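Local coordinates for uncharacterized protein (Clostridium sporogenes, PDB 4Q0Y) that is of unknown function but adopts a hot-dog, thioesterase-like fold, which raises the possibility of a role related to that of thioesterases, at residues I11-F16 against G28-E33; S20-D25 against Y88-I93; Y68-Q73 against E125-V130. All blocks are in the same frame, centred on the assembly; numbering follows the deposited sequence. Where two conformers were deposited one is given.

Contact 1: residues I11-F16 against G28-E33. With CD (cadmium ion), chain L.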
loop_
_atom_site.group_PDB
_atom_site.type_symbol
_atom_site.label_atom_id
_atom_site.label_comp_id
_atom_site.label_asym_id
_atom_site.label_seq_id
_atom_site.Cartn_x
_atom_site.Cartn_y
_atom_site.Cartn_z
ATOM N N ILE B 11 -14.196 -3.026 7.100
ATOM C CA ILE B 11 -15.002 -2.032 6.402
ATOM C C ILE B 11 -16.468 -2.462 6.472
ATOM O O ILE B 11 -16.830 -3.473 5.906
ATOM C CB ILE B 11 -14.605 -1.852 4.905
ATOM C CG1 ILE B 11 -13.118 -1.516 4.728
ATOM C CG2 ILE B 11 -15.489 -0.787 4.258
ATOM C CD1 ILE B 11 -12.592 -1.705 3.318
ATOM N N ASP B 12 -17.298 -1.687 7.159
ATOM C CA ASP B 12 -18.746 -1.922 7.165
ATOM C C ASP B 12 -19.318 -1.399 5.850
ATOM O O ASP B 12 -18.943 -0.308 5.410
ATOM C CB ASP B 12 -19.420 -1.249 8.342
ATOM C CG ASP B 12 -18.988 -1.843 9.651
ATOM O OD1 ASP B 12 -19.199 -3.045 9.817
ATOM O OD2 ASP B 12 -18.461 -1.120 10.512
ATOM N N VAL B 13 -20.213 -2.181 5.243
ATOM C CA VAL B 13 -20.753 -1.884 3.922
ATOM C C VAL B 13 -22.275 -1.746 4.027
ATOM O O VAL B 13 -22.958 -2.620 4.578
ATOM C CB VAL B 13 -20.389 -2.964 2.895
ATOM C CG1 VAL B 13 -20.927 -2.604 1.501
ATOM C CG2 VAL B 13 -18.874 -3.175 2.871
ATOM N N PHE B 14 -22.785 -0.658 3.468
ATOM C CA PHE B 14 -24.201 -0.271 3.523
ATOM C C PHE B 14 -24.726 0.038 2.129
ATOM O O PHE B 14 -23.944 0.418 1.243
ATOM C CB PHE B 14 -24.396 0.972 4.387
ATOM C CG PHE B 14 -23.891 0.830 5.802
ATOM C CD1 PHE B 14 -22.518 1.052 6.105
ATOM C CD2 PHE B 14 -24.759 0.505 6.839
ATOM C CE1 PHE B 14 -22.039 0.939 7.403
ATOM C CE2 PHE B 14 -24.265 0.387 8.145
ATOM C CZ PHE B 14 -22.913 0.602 8.420
ATOM N N LYS B 15 -26.041 -0.085 1.952
ATOM C CA LYS B 15 -26.674 0.193 0.677
ATOM C C LYS B 15 -26.576 1.677 0.355
ATOM O O LYS B 15 -26.822 2.514 1.213
ATOM C CB LYS B 15 -28.131 -0.247 0.684
ATOM C CG LYS B 15 -28.815 -0.141 -0.654
ATOM C CD LYS B 15 -30.154 -0.851 -0.581
ATOM C CE LYS B 15 -30.890 -0.755 -1.877
ATOM N NZ LYS B 15 -30.114 -1.322 -3.011
ATOM N N PHE B 16 -26.197 1.999 -0.878
ATOM C CA PHE B 16 -26.083 3.388 -1.325
ATOM C C PHE B 16 -27.503 3.891 -1.574
ATOM O O PHE B 16 -28.068 3.637 -2.634
ATOM C CB PHE B 16 -25.198 3.450 -2.586
ATOM C CG PHE B 16 -24.629 4.808 -2.879
ATOM C CD1 PHE B 16 -25.461 5.923 -3.053
ATOM C CD2 PHE B 16 -23.259 4.964 -3.063
ATOM C CE1 PHE B 16 -24.923 7.170 -3.351
ATOM C CE2 PHE B 16 -22.714 6.217 -3.380
ATOM C CZ PHE B 16 -23.548 7.310 -3.496
ATOM N N GLY B 28 -23.129 -5.761 4.670
ATOM C CA GLY B 28 -22.139 -6.707 5.154
ATOM C C GLY B 28 -20.901 -6.028 5.680
ATOM O O GLY B 28 -20.895 -4.805 5.900
ATOM N N VAL B 29 -19.852 -6.820 5.861
ATOM C CA VAL B 29 -18.592 -6.328 6.392
ATOM C C VAL B 29 -17.456 -7.054 5.701
ATOM O O VAL B 29 -17.571 -8.255 5.419
ATOM C CB VAL B 29 -18.525 -6.443 7.914
ATOM C CG1 VAL B 29 -18.874 -7.855 8.353
ATOM C CG2 VAL B 29 -17.178 -5.951 8.443
ATOM N N ILE B 30 -16.400 -6.299 5.386
ATOM C CA ILE B 30 -15.169 -6.813 4.782
ATOM C C ILE B 30 -14.141 -6.945 5.903
ATOM O O ILE B 30 -13.811 -5.966 6.562
ATOM C CB ILE B 30 -14.646 -5.894 3.649
ATOM C CG1 ILE B 30 -15.692 -5.787 2.520
ATOM C CG2 ILE B 30 -13.318 -6.421 3.092
ATOM C CD1 ILE B 30 -15.416 -4.706 1.515
ATOM N N TYR B 31 -13.647 -8.164 6.103
ATOM C CA TYR B 31 -12.615 -8.490 7.112
ATOM C C TYR B 31 -11.315 -9.011 6.534
ATOM O O TYR B 31 -10.311 -9.121 7.260
ATOM C CB TYR B 31 -13.145 -9.603 8.034
ATOM C CG TYR B 31 -14.296 -9.172 8.897
ATOM C CD1 TYR B 31 -14.178 -8.064 9.734
ATOM C CD2 TYR B 31 -15.497 -9.877 8.898
ATOM C CE1 TYR B 31 -15.225 -7.654 10.550
ATOM C CE2 TYR B 31 -16.541 -9.489 9.718
ATOM C CZ TYR B 31 -16.402 -8.374 10.532
ATOM O OH TYR B 31 -17.444 -7.946 11.306
ATOM N N ASP B 32 -11.306 -9.346 5.235
ATOM C CA ASP B 32 -10.163 -10.008 4.607
ATOM C C ASP B 32 -8.908 -9.130 4.641
ATOM O O ASP B 32 -8.932 -7.988 4.156
ATOM C CB ASP B 32 -10.502 -10.309 3.142
ATOM C CG ASP B 32 -9.392 -11.057 2.433
ATOM O OD1 ASP B 32 -9.246 -12.249 2.673
ATOM O OD2 ASP B 32 -8.642 -10.416 1.674
ATOM N N GLU B 33 -7.826 -9.665 5.220
ATOM C CA GLU B 33 -6.572 -8.902 5.375
ATOM C C GLU B 33 -6.040 -8.272 4.073
ATOM O O GLU B 33 -5.677 -7.075 4.052
ATOM C CB GLU B 33 -5.499 -9.789 6.010
ATOM C CG GLU B 33 -4.224 -9.089 6.435
ATOM C CD GLU B 33 -4.424 -8.040 7.513
ATOM O OE1 GLU B 33 -5.497 -8.008 8.182
ATOM O OE2 GLU B 33 -3.482 -7.228 7.738
HETATM CD CD CD L . -4.798 -6.511 9.682
HETATM O O HOH W 1 -3.375 -4.785 9.907
HETATM O O HOH W 2 -3.582 -8.230 10.943
HETATM O O HOH W 3 -5.616 -5.085 8.045
#
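I11 and I30 face each other as an antiparallel hydrogen-bonded pair, I11 N giving to I30 O at 3.0 Å and I30 N returning to I11 O at 2.9 Å. Two residues along, V13 and G28 repeat the exchange, with V13 N 2.8 Å from G28 O, and between them D12 and V29 form a non-hydrogen-bonded pair. The side chain of I30 illustrates how such a ladder is padded. Its CB lies 4.2 Å from I11 CB, directly across the rung. CG1, set beside the backbone N by chi1 of -61°, comes to 4.1 Å from V13 CG2, and CD1 continues over the same methyl at 4.0 Å, so the tip of I30 leans diagonally toward the next pair on its face. On the other face D12 and V29 run side by side, and the carboxylate of D12 is held by a salt bridge to K26 and a hydrogen bond to N75. Past the strand, D32 caps the helix that follows, and E33 grips a cadmium ion with both carboxylate oxygens, OE1 at 2.2 Å and OE2 at 2.5 Å; three waters also bind the metal. I11 packs further on L36 and F39 of that helix. The whole is a long-looped beta hairpin of strands 4-15 and 26-30, at one margin of the chain's antiparallel sheet, leading into helix 33-44 of a hot-dog-like fold.

Contact 2: residues S20-D25 against Y88-I93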
loop_
_atom_site.group_PDB
_atom_site.type_symbol
_atom_site.label_atom_id
_atom_site.label_comp_id
_atom_site.label_asym_id
_atom_site.label_seq_id
_atom_site.Cartn_x
_atom_site.Cartn_y
_atom_site.Cartn_z
ATOM N N SER B 20 -26.517 12.385 0.515
ATOM C CA SER B 20 -26.418 13.398 1.572
ATOM C C SER B 20 -26.363 12.867 3.008
ATOM O O SER B 20 -25.905 13.579 3.906
ATOM C CB SER B 20 -27.569 14.402 1.421
ATOM O OG SER B 20 -28.826 13.786 1.637
ATOM N N LYS B 21 -26.880 11.663 3.230
ATOM C CA LYS B 21 -26.997 11.065 4.545
ATOM C C LYS B 21 -26.370 9.678 4.498
ATOM O O LYS B 21 -26.695 8.913 3.601
ATOM C CB LYS B 21 -28.490 10.973 4.878
ATOM C CG LYS B 21 -29.218 12.321 5.050
ATOM C CD LYS B 21 -28.586 13.305 6.076
ATOM C CE LYS B 21 -28.211 12.632 7.385
ATOM N NZ LYS B 21 -27.909 13.615 8.469
ATOM N N PHE B 22 -25.468 9.371 5.422
ATOM C CA PHE B 22 -24.824 8.060 5.457
ATOM C C PHE B 22 -25.857 6.967 5.828
ATOM O O PHE B 22 -26.601 7.098 6.758
ATOM C CB PHE B 22 -23.661 8.030 6.438
ATOM C CG PHE B 22 -22.812 6.821 6.299
ATOM C CD1 PHE B 22 -21.779 6.781 5.373
ATOM C CD2 PHE B 22 -23.028 5.707 7.102
ATOM C CE1 PHE B 22 -20.992 5.657 5.218
ATOM C CE2 PHE B 22 -22.255 4.574 6.938
ATOM C CZ PHE B 22 -21.205 4.549 6.019
ATOM N N SER B 23 -25.798 5.863 5.118
ATOM C CA SER B 23 -26.834 4.854 5.079
ATOM C C SER B 23 -26.759 4.022 6.329
ATOM O O SER B 23 -25.658 3.760 6.809
ATOM C CB SER B 23 -26.590 3.912 3.892
ATOM O OG SER B 23 -27.530 2.832 3.879
ATOM N N ASN B 24 -27.937 3.609 6.820
ATOM C CA ASN B 24 -28.081 2.656 7.934
ATOM C C ASN B 24 -28.656 1.319 7.482
ATOM O O ASN B 24 -29.084 0.518 8.336
ATOM C CB ASN B 24 -29.050 3.224 8.968
ATOM C CG ASN B 24 -28.612 4.554 9.532
ATOM O OD1 ASN B 24 -29.425 5.453 9.646
ATOM N ND2 ASN B 24 -27.344 4.689 9.887
ATOM N N ASP B 25 -28.660 1.075 6.169
ATOM C CA ASP B 25 -29.169 -0.189 5.579
ATOM C C ASP B 25 -27.956 -1.093 5.330
ATOM O O ASP B 25 -27.335 -1.054 4.277
ATOM C CB ASP B 25 -29.911 0.141 4.282
ATOM C CG ASP B 25 -30.580 -1.047 3.651
ATOM O OD1 ASP B 25 -30.430 -2.187 4.125
ATOM O OD2 ASP B 25 -31.277 -0.828 2.651
ATOM N N TYR B 88 -12.360 6.246 12.129
ATOM C CA TYR B 88 -13.111 5.754 10.990
ATOM C C TYR B 88 -13.399 6.884 10.021
ATOM O O TYR B 88 -13.232 8.077 10.354
ATOM C CB TYR B 88 -14.436 5.096 11.424
ATOM C CG TYR B 88 -15.391 6.028 12.119
ATOM C CD1 TYR B 88 -15.313 6.259 13.507
ATOM C CD2 TYR B 88 -16.351 6.735 11.380
ATOM C CE1 TYR B 88 -16.173 7.154 14.134
ATOM C CE2 TYR B 88 -17.235 7.618 12.017
ATOM C CZ TYR B 88 -17.131 7.825 13.379
ATOM O OH TYR B 88 -17.981 8.693 13.982
ATOM N N PHE B 89 -13.816 6.496 8.826
ATOM C CA PHE B 89 -14.356 7.433 7.833
ATOM C C PHE B 89 -15.751 6.971 7.454
ATOM O O PHE B 89 -16.088 5.796 7.587
ATOM C CB PHE B 89 -13.511 7.526 6.561
ATOM C CG PHE B 89 -12.168 8.150 6.759
ATOM C CD1 PHE B 89 -12.059 9.472 7.178
ATOM C CD2 PHE B 89 -11.011 7.428 6.491
ATOM C CE1 PHE B 89 -10.804 10.055 7.373
ATOM C CE2 PHE B 89 -9.758 8.005 6.680
ATOM C CZ PHE B 89 -9.653 9.309 7.128
ATOM N N LEU B 90 -16.577 7.914 7.011
ATOM C CA LEU B 90 -17.879 7.633 6.420
ATOM C C LEU B 90 -17.764 8.096 4.966
ATOM O O LEU B 90 -17.584 9.289 4.705
ATOM C CB LEU B 90 -18.988 8.382 7.145
ATOM C CG LEU B 90 -19.131 8.046 8.638
ATOM C CD1 LEU B 90 -20.215 8.891 9.260
ATOM C CD2 LEU B 90 -19.414 6.563 8.832
ATOM N N LEU B 91 -17.795 7.136 4.045
ATOM C CA LEU B 91 -17.566 7.393 2.628
ATOM C C LEU B 91 -18.723 6.903 1.788
ATOM O O LEU B 91 -19.367 5.916 2.114
ATOM C CB LEU B 91 -16.297 6.701 2.164
ATOM C CG LEU B 91 -15.025 6.888 2.998
ATOM C CD1 LEU B 91 -13.939 5.975 2.458
ATOM C CD2 LEU B 91 -14.588 8.338 2.959
ATOM N N TYR B 92 -18.945 7.587 0.662
ATOM C CA TYR B 92 -19.759 7.050 -0.450
ATOM C C TYR B 92 -18.760 6.606 -1.501
ATOM O O TYR B 92 -17.842 7.362 -1.837
ATOM C CB TYR B 92 -20.729 8.093 -1.039
ATOM C CG TYR B 92 -21.444 8.988 -0.021
ATOM C CD1 TYR B 92 -21.921 8.483 1.212
ATOM C CD2 TYR B 92 -21.708 10.320 -0.321
ATOM C CE1 TYR B 92 -22.571 9.299 2.128
ATOM C CE2 TYR B 92 -22.363 11.148 0.590
ATOM C CZ TYR B 92 -22.786 10.633 1.813
ATOM O OH TYR B 92 -23.446 11.433 2.709
ATOM N N ILE B 93 -18.938 5.401 -2.042
ATOM C CA ILE B 93 -18.013 4.897 -3.060
ATOM C C ILE B 93 -18.785 4.440 -4.286
ATOM O O ILE B 93 -19.813 3.783 -4.146
ATOM C CB ILE B 93 -17.051 3.825 -2.483
ATOM C CG1 ILE B 93 -15.898 3.572 -3.439
ATOM C CG2 ILE B 93 -17.777 2.525 -2.147
ATOM C CD1 ILE B 93 -14.661 3.031 -2.755
HETATM O O HOH W 4 -22.839 14.115 2.330
#
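F22 meets L90 in a CH-pi contact: methyl CD2 of L90 stands above the middle of the F22 ring, 3.8 Å from its centroid and only 8° off the normal. The two side chains cross at about a right angle, with this one methyl over the centre of the ring. CG of F22 is anti to the backbone N (chi1 -168°), which carries the ring off the loop toward the strand. Apolar contacts extend the same patch, with L90 CB 3.7 Å from F22 CD1 and, more obliquely, Y92 CE1 at 4.2 Å from that same F22 CD1. At the rim of the ring the neighbour is polar, since L91 O lies near the ring plane, 3.5 Å from F22 CE1. Such a cluster is how the loop between strands 4-15 and 26-30 is laid over the antiparallel sheet of this hot-dog-like fold, on the face turned away from helix 33-44; H71, stacked on Y92, and F14, edge-to-face with F22, belong to it too. No direct hydrogen bond joins the two segments; the polar links run through water and neighbours. Y92 OH bonds to S107 OG and to a water 2.8 Å away, which makes a weak second link to S20 O. Within the loop, S23 OG accepts from D25 N at 3.1 Å, an ST turn, and the same hydroxyl is hydrogen-bonded to K15 O, tying the turn back to K15.

Contact 3: residues Y68-Q73 against E125-V130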
loop_
_atom_site.group_PDB
_atom_site.type_symbol
_atom_site.label_atom_id
_atom_site.label_comp_id
_atom_site.label_asym_id
_atom_site.label_seq_id
_atom_site.Cartn_x
_atom_site.Cartn_y
_atom_site.Cartn_z
ATOM N N TYR B 68 -20.257 -1.180 -8.733
ATOM C CA TYR B 68 -20.609 -1.222 -7.311
ATOM C C TYR B 68 -20.832 0.173 -6.796
ATOM O O TYR B 68 -20.107 1.116 -7.194
ATOM C CB TYR B 68 -19.527 -1.842 -6.464
ATOM C CG TYR B 68 -19.114 -3.209 -6.888
ATOM C CD1 TYR B 68 -19.994 -4.294 -6.741
ATOM C CD2 TYR B 68 -17.858 -3.441 -7.429
ATOM C CE1 TYR B 68 -19.620 -5.567 -7.142
ATOM C CE2 TYR B 68 -17.467 -4.710 -7.825
ATOM C CZ TYR B 68 -18.349 -5.771 -7.676
ATOM O OH TYR B 68 -17.998 -7.024 -8.053
ATOM N N SER B 69 -21.850 0.308 -5.959
ATOM C CA SER B 69 -22.119 1.566 -5.244
ATOM C C SER B 69 -22.473 1.199 -3.812
ATOM O O SER B 69 -23.413 0.447 -3.578
ATOM C CB SER B 69 -23.212 2.436 -5.867
ATOM O OG SER B 69 -23.052 2.530 -7.256
ATOM N N TYR B 70 -21.704 1.738 -2.882
ATOM C CA TYR B 70 -21.906 1.483 -1.454
ATOM C C TYR B 70 -21.606 2.707 -0.618
ATOM O O TYR B 70 -20.899 3.628 -1.047
ATOM C CB TYR B 70 -20.988 0.365 -0.997
ATOM C CG TYR B 70 -21.255 -0.995 -1.584
ATOM C CD1 TYR B 70 -22.470 -1.654 -1.352
ATOM C CD2 TYR B 70 -20.259 -1.676 -2.311
ATOM C CE1 TYR B 70 -22.714 -2.906 -1.871
ATOM C CE2 TYR B 70 -20.487 -2.956 -2.826
ATOM C CZ TYR B 70 -21.719 -3.557 -2.625
ATOM O OH TYR B 70 -21.987 -4.812 -3.119
ATOM N N HIS B 71 -22.197 2.736 0.582
ATOM C CA HIS B 71 -21.731 3.598 1.653
ATOM C C HIS B 71 -20.890 2.692 2.508
ATOM O O HIS B 71 -21.320 1.595 2.827
ATOM C CB HIS B 71 -22.895 4.178 2.437
ATOM C CG HIS B 71 -23.621 5.258 1.702
ATOM N ND1 HIS B 71 -24.487 6.126 2.328
ATOM C CD2 HIS B 71 -23.613 5.616 0.399
ATOM C CE1 HIS B 71 -24.991 6.964 1.448
ATOM N NE2 HIS B 71 -24.467 6.692 0.274
ATOM N N ILE B 72 -19.685 3.153 2.853
ATOM C CA ILE B 72 -18.733 2.351 3.583
ATOM C C ILE B 72 -18.128 3.099 4.757
ATOM O O ILE B 72 -17.935 4.324 4.728
ATOM C CB ILE B 72 -17.602 1.791 2.670
ATOM C CG1 ILE B 72 -16.756 2.931 2.055
ATOM C CG2 ILE B 72 -18.197 0.921 1.578
ATOM C CD1 ILE B 72 -15.528 2.441 1.307
ATOM N N GLN B 73 -17.828 2.316 5.801
ATOM C CA GLN B 73 -17.212 2.798 7.031
ATOM C C GLN B 73 -15.966 1.960 7.268
ATOM O O GLN B 73 -16.058 0.889 7.892
ATOM C CB GLN B 73 -18.183 2.706 8.203
ATOM C CG GLN B 73 -17.597 3.211 9.530
ATOM C CD GLN B 73 -18.535 2.976 10.699
ATOM O OE1 GLN B 73 -19.758 3.175 10.597
ATOM N NE2 GLN B 73 -17.978 2.524 11.808
ATOM N N GLU B 125 -11.664 -5.665 -6.901
ATOM C CA GLU B 125 -11.199 -6.805 -6.101
ATOM C C GLU B 125 -11.691 -6.715 -4.647
ATOM O O GLU B 125 -12.150 -7.721 -4.076
ATOM C CB GLU B 125 -9.670 -6.955 -6.125
ATOM C CG GLU B 125 -9.137 -7.330 -7.496
ATOM C CD GLU B 125 -7.640 -7.142 -7.671
ATOM O OE1 GLU B 125 -6.926 -6.774 -6.712
ATOM O OE2 GLU B 125 -7.194 -7.326 -8.822
ATOM N N ILE B 126 -11.578 -5.528 -4.067
ATOM C CA ILE B 126 -11.964 -5.294 -2.665
ATOM C C ILE B 126 -13.474 -5.504 -2.433
ATOM O O ILE B 126 -13.870 -6.142 -1.422
ATOM C CB ILE B 126 -11.587 -3.877 -2.186
ATOM C CG1 ILE B 126 -10.069 -3.724 -2.179
ATOM C CG2 ILE B 126 -12.170 -3.564 -0.802
ATOM C CD1 ILE B 126 -9.609 -2.282 -2.222
ATOM N N PHE B 127 -14.281 -4.997 -3.357
ATOM C CA PHE B 127 -15.738 -5.016 -3.221
ATOM C C PHE B 127 -16.438 -6.168 -3.968
ATOM O O PHE B 127 -17.669 -6.187 -4.040
ATOM C CB PHE B 127 -16.313 -3.638 -3.546
ATOM C CG PHE B 127 -15.922 -2.607 -2.531
ATOM C CD1 PHE B 127 -16.524 -2.616 -1.263
ATOM C CD2 PHE B 127 -14.873 -1.720 -2.772
ATOM C CE1 PHE B 127 -16.120 -1.732 -0.295
ATOM C CE2 PHE B 127 -14.456 -0.834 -1.804
ATOM C CZ PHE B 127 -15.088 -0.831 -0.557
ATOM N N LEU B 128 -15.678 -7.154 -4.449
ATOM C CA LEU B 128 -16.256 -8.362 -5.064
ATOM C C LEU B 128 -16.980 -9.183 -3.985
ATOM O O LEU B 128 -16.392 -9.422 -2.933
ATOM C CB LEU B 128 -15.146 -9.237 -5.680
ATOM C CG LEU B 128 -15.486 -10.593 -6.320
ATOM C CD1 LEU B 128 -16.413 -10.401 -7.505
ATOM C CD2 LEU B 128 -14.213 -11.299 -6.744
ATOM N N ASN B 129 -18.226 -9.587 -4.251
ATOM C CA ASN B 129 -18.982 -10.497 -3.367
ATOM C C ASN B 129 -19.017 -10.083 -1.883
ATOM O O ASN B 129 -18.667 -10.881 -0.986
ATOM C CB ASN B 129 -18.445 -11.938 -3.487
ATOM C CG ASN B 129 -18.596 -12.517 -4.878
ATOM O OD1 ASN B 129 -19.582 -12.267 -5.568
ATOM N ND2 ASN B 129 -17.621 -13.318 -5.285
ATOM N N VAL B 130 -19.409 -8.842 -1.618
ATOM C CA VAL B 130 -19.650 -8.399 -0.235
ATOM C C VAL B 130 -20.885 -9.184 0.203
ATOM O O VAL B 130 -21.920 -9.146 -0.465
ATOM C CB VAL B 130 -19.980 -6.910 -0.105
ATOM C CG1 VAL B 130 -20.317 -6.544 1.360
ATOM C CG2 VAL B 130 -18.826 -6.055 -0.615
HETATM O O HOH W 5 -19.626 -9.144 -6.601
HETATM O O HOH W 6 -20.259 -6.852 -3.684
#
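The F127 ring meets I72 with one end and Y70 with its CD1 corner, and here the contact is buried and made by carbon atoms alone. F127 CZ touches I72 CD1 at 3.8 Å, while the neighbouring CE1 of F127 meets I72 CG2 at 3.9 Å, so both branches of the isoleucine bear on one end of the ring. A chi1 of 63° turns CG1 to the position between the backbone N and the carbonyl carbon, with CG2 beside the N, and both branches then face the ring. Y70 slides past F127 in the opposite direction, its CD2 4.0 Å from F127 CD1, and its other neighbour across the contact is the CG2 methyl of V130. F127 is the first residue to leave helical geometry after helix 117-126, so the contact fastens the end of that helix, and the tail beyond it, to strand 68-80 in the interior of the hot-dog-like sheet; I30 and I93 lie against the same phenylalanine ring, and F39 of helix 33-44 against I72. Toward solvent the character changes. Here the exposed L128 merely brushes the hydroxyl of Y68, and the Y68 ring presents a face to a carbonyl: F127 O lies above it, offset to the rim, 3.7 Å from CE1. Two waters carry the polar links across this side. One molecule is gripped three ways, giving to F127 O at 2.7 Å, accepting from V130 N at 3.0 Å and pairing with Y70 OH at 2.7 Å; it thereby bridges F127 O and V130 N within the turn and joins both to the strand's Y70. A second, 3.0 Å from Y68 OH, accepts from the backbone N of N129.

Overall arrangement
From the N terminus, strand 4-15 supplies the first side of contact 1, and the loop closed when 28-33 pairs with it holds the first segment of contact 2. That loop segment, 20-25, waits for 88-93, so contact 2 crosses contact 1. Contact 3 opens at 68-73, after contact 1 has closed, and shuts only at 125-130; residues 88-93 fall within its span, so contact 2 crosses contact 3 as well, while contacts 1 and 3 follow in series. All three converge on neighbouring strands of one sheet, 4-15, 68-80 and 83-95, binding the hairpin, its loop and the C-terminal helix end to it.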